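Local coordinates for uncharacterized protein (Thermotoga maritima, PDB 2EWR) that is of unknown function but probably transfers nucleotidyl groups, being related to the aminoglycoside 2''-adenylyltransferases, at residues Leu140-Glu145 with Glu159-Trp164. Numbering follows the deposited sequence.
With EDO (1,2-ethanediol), chain C.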
loop_
_atom_site.group_PDB
_atom_site.type_symbol
_atom_site.label_atom_id
_atom_site.label_comp_id
_atom_site.label_asym_id
_atom_site.label_seq_id
_atom_site.Cartn_x
_atom_site.Cartn_y
_atom_site.Cartn_z
ATOM N N LEU A 140 3.108 0.448 6.244
ATOM C CA LEU A 140 2.434 -0.618 6.966
ATOM C C LEU A 140 3.435 -1.493 7.705
ATOM O O LEU A 140 4.504 -1.819 7.197
ATOM C CB LEU A 140 1.615 -1.436 5.969
ATOM C CG LEU A 140 0.610 -2.441 6.506
ATOM C CD1 LEU A 140 -0.398 -1.814 7.433
ATOM C CD2 LEU A 140 -0.105 -3.083 5.315
ATOM N N SER A 141 3.056 -1.898 8.904
ATOM C CA SER A 141 3.841 -2.833 9.698
ATOM C C SER A 141 4.369 -4.010 8.858
ATOM O O SER A 141 3.608 -4.738 8.202
ATOM C CB SER A 141 2.953 -3.366 10.826
ATOM O OG SER A 141 3.544 -4.481 11.452
ATOM N N LEU A 142 5.682 -4.253 8.944
ATOM C CA LEU A 142 6.264 -5.374 8.218
ATOM C C LEU A 142 5.766 -6.713 8.745
ATOM O O LEU A 142 5.546 -7.635 7.954
ATOM C CB LEU A 142 7.781 -5.320 8.298
ATOM C CG LEU A 142 8.423 -4.108 7.624
ATOM C CD1 LEU A 142 9.956 -4.196 7.804
ATOM C CD2 LEU A 142 8.105 -4.094 6.174
ATOM N N GLU A 143 5.575 -6.835 10.065
ATOM C CA GLU A 143 5.032 -8.075 10.607
ATOM C C GLU A 143 3.607 -8.308 10.150
ATOM O O GLU A 143 3.219 -9.461 9.851
ATOM C CB GLU A 143 5.105 -8.098 12.135
ATOM C CG GLU A 143 6.514 -8.154 12.671
ATOM C CD GLU A 143 7.236 -9.498 12.420
ATOM O OE1 GLU A 143 6.626 -10.463 11.880
ATOM O OE2 GLU A 143 8.432 -9.575 12.782
ATOM N N TYR A 144 2.834 -7.233 10.049
ATOM C CA TYR A 144 1.474 -7.376 9.526
ATOM C C TYR A 144 1.522 -7.917 8.087
ATOM O O TYR A 144 0.808 -8.852 7.740
ATOM C CB TYR A 144 0.730 -6.039 9.540
ATOM C CG TYR A 144 -0.650 -6.190 8.958
ATOM C CD1 TYR A 144 -1.727 -6.538 9.748
ATOM C CD2 TYR A 144 -0.877 -6.018 7.604
ATOM C CE1 TYR A 144 -3.004 -6.701 9.193
ATOM C CE2 TYR A 144 -2.123 -6.209 7.060
ATOM C CZ TYR A 144 -3.189 -6.537 7.860
ATOM O OH TYR A 144 -4.446 -6.725 7.284
ATOM N N GLU A 145 2.344 -7.290 7.244
ATOM C CA GLU A 145 2.428 -7.702 5.840
ATOM C C GLU A 145 2.919 -9.132 5.726
ATOM O O GLU A 145 2.418 -9.890 4.888
ATOM C CB GLU A 145 3.319 -6.777 5.052
ATOM C CG GLU A 145 2.743 -5.338 4.988
ATOM C CD GLU A 145 2.534 -4.854 3.567
ATOM O OE1 GLU A 145 1.782 -5.513 2.796
ATOM O OE2 GLU A 145 3.100 -3.796 3.217
ATOM N N GLU A 159 8.859 -14.793 2.840
ATOM C CA GLU A 159 10.128 -15.352 3.290
ATOM C C GLU A 159 11.262 -14.339 3.223
ATOM O O GLU A 159 12.144 -14.307 4.051
ATOM C CB GLU A 159 10.502 -16.572 2.454
ATOM C CG GLU A 159 9.610 -17.704 2.687
ATOM C CD GLU A 159 9.912 -18.935 1.824
ATOM O OE1 GLU A 159 10.364 -18.871 0.597
ATOM O OE2 GLU A 159 9.629 -19.973 2.445
ATOM N N THR A 160 11.255 -13.521 2.185
ATOM C CA THR A 160 12.216 -12.455 2.073
ATOM C C THR A 160 12.115 -11.497 3.242
ATOM O O THR A 160 13.144 -11.148 3.838
ATOM C CB THR A 160 12.024 -11.722 0.724
ATOM O OG1 THR A 160 12.375 -12.633 -0.314
ATOM C CG2 THR A 160 12.911 -10.490 0.635
ATOM N N LEU A 161 10.889 -11.093 3.600
ATOM C CA LEU A 161 10.685 -10.171 4.721
ATOM C C LEU A 161 11.132 -10.837 6.014
ATOM O O LEU A 161 11.790 -10.222 6.866
ATOM C CB LEU A 161 9.232 -9.757 4.915
ATOM C CG LEU A 161 8.478 -8.897 3.924
ATOM C CD1 LEU A 161 7.092 -8.680 4.479
ATOM C CD2 LEU A 161 9.166 -7.572 3.706
ATOM N N ARG A 162 10.733 -12.094 6.179
ATOM C CA ARG A 162 11.028 -12.849 7.399
ATOM C C ARG A 162 12.511 -12.986 7.612
ATOM O O ARG A 162 13.029 -12.790 8.721
ATOM C CB ARG A 162 10.403 -14.244 7.296
ATOM C CG ARG A 162 10.593 -15.106 8.516
ATOM C CD ARG A 162 9.654 -14.744 9.632
ATOM N NE ARG A 162 10.182 -13.698 10.511
ATOM C CZ ARG A 162 9.458 -12.706 11.021
ATOM N NH1 ARG A 162 8.166 -12.532 10.700
ATOM N NH2 ARG A 162 10.036 -11.865 11.870
ATOM N N LYS A 163 13.212 -13.339 6.549
ATOM C CA LYS A 163 14.643 -13.535 6.617
ATOM C C LYS A 163 15.321 -12.213 7.003
ATOM O O LYS A 163 16.136 -12.187 7.918
ATOM C CB LYS A 163 15.149 -14.082 5.302
ATOM C CG LYS A 163 16.604 -14.344 5.240
ATOM C CD LYS A 163 16.921 -14.943 3.893
ATOM C CE LYS A 163 18.389 -15.085 3.649
ATOM N NZ LYS A 163 18.569 -15.883 2.401
ATOM N N TRP A 164 14.918 -11.109 6.357
ATOM C CA TRP A 164 15.439 -9.797 6.717
ATOM C C TRP A 164 15.134 -9.426 8.170
ATOM O O TRP A 164 16.032 -8.966 8.886
ATOM C CB TRP A 164 14.877 -8.737 5.766
ATOM C CG TRP A 164 15.449 -7.394 5.935
ATOM C CD1 TRP A 164 16.568 -6.912 5.335
ATOM C CD2 TRP A 164 14.932 -6.332 6.746
ATOM N NE1 TRP A 164 16.783 -5.616 5.721
ATOM C CE2 TRP A 164 15.788 -5.235 6.582
ATOM C CE3 TRP A 164 13.831 -6.207 7.594
ATOM C CZ2 TRP A 164 15.590 -4.030 7.246
ATOM C CZ3 TRP A 164 13.613 -4.982 8.238
ATOM C CH2 TRP A 164 14.494 -3.916 8.056
HETATM C C1 EDO C . -5.071 -7.246 3.115
HETATM O O1 EDO C . -4.110 -8.140 3.704
HETATM C C2 EDO C . -5.859 -6.486 4.153
HETATM O O2 EDO C . -5.042 -5.520 4.833
#
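R162 meets the carboxylate of E143 end-on in a two-pronged salt bridge: NH1 donates to E143 OE1 at 2.8 Å and NH2 to E143 OE2 at 2.9 Å, both bonds almost straight. Both oxygens are approached on their syn sides, and the carboxylate and guanidinium planes lie 17° apart. Both CB atoms point away from the facing helix; a bend at chi2 of E143 (-70°) and bends at chi2 and chi3 of R162 bring the charged ends together. R162 NE donates a hydrogen bond to N166 OD1 and Y146 adds a cation-pi contact, which would restrict turning of the guanidinium. A leucine in place of R162 would probably leave the E143 carboxylate without its charged mate and free to turn. Beneath the bridge, L161 CD1 rests 3.9 Å from L142 O and L161 CD2 lies 4.4 Å from L142 CD2, while L142 CD1 reaches W164 CZ3 at 3.8 Å, oblique to the indole. F44 touches both leucines. S141 N-caps helix 142-152, its OG accepting from Y144 N at 3.2 Å. The arrangement is an antiparallel helical hairpin, helices 142-152 and 155-167 joined by a short turn, packed through F44 on helix 40-46 of a putative nucleotidyltransferase.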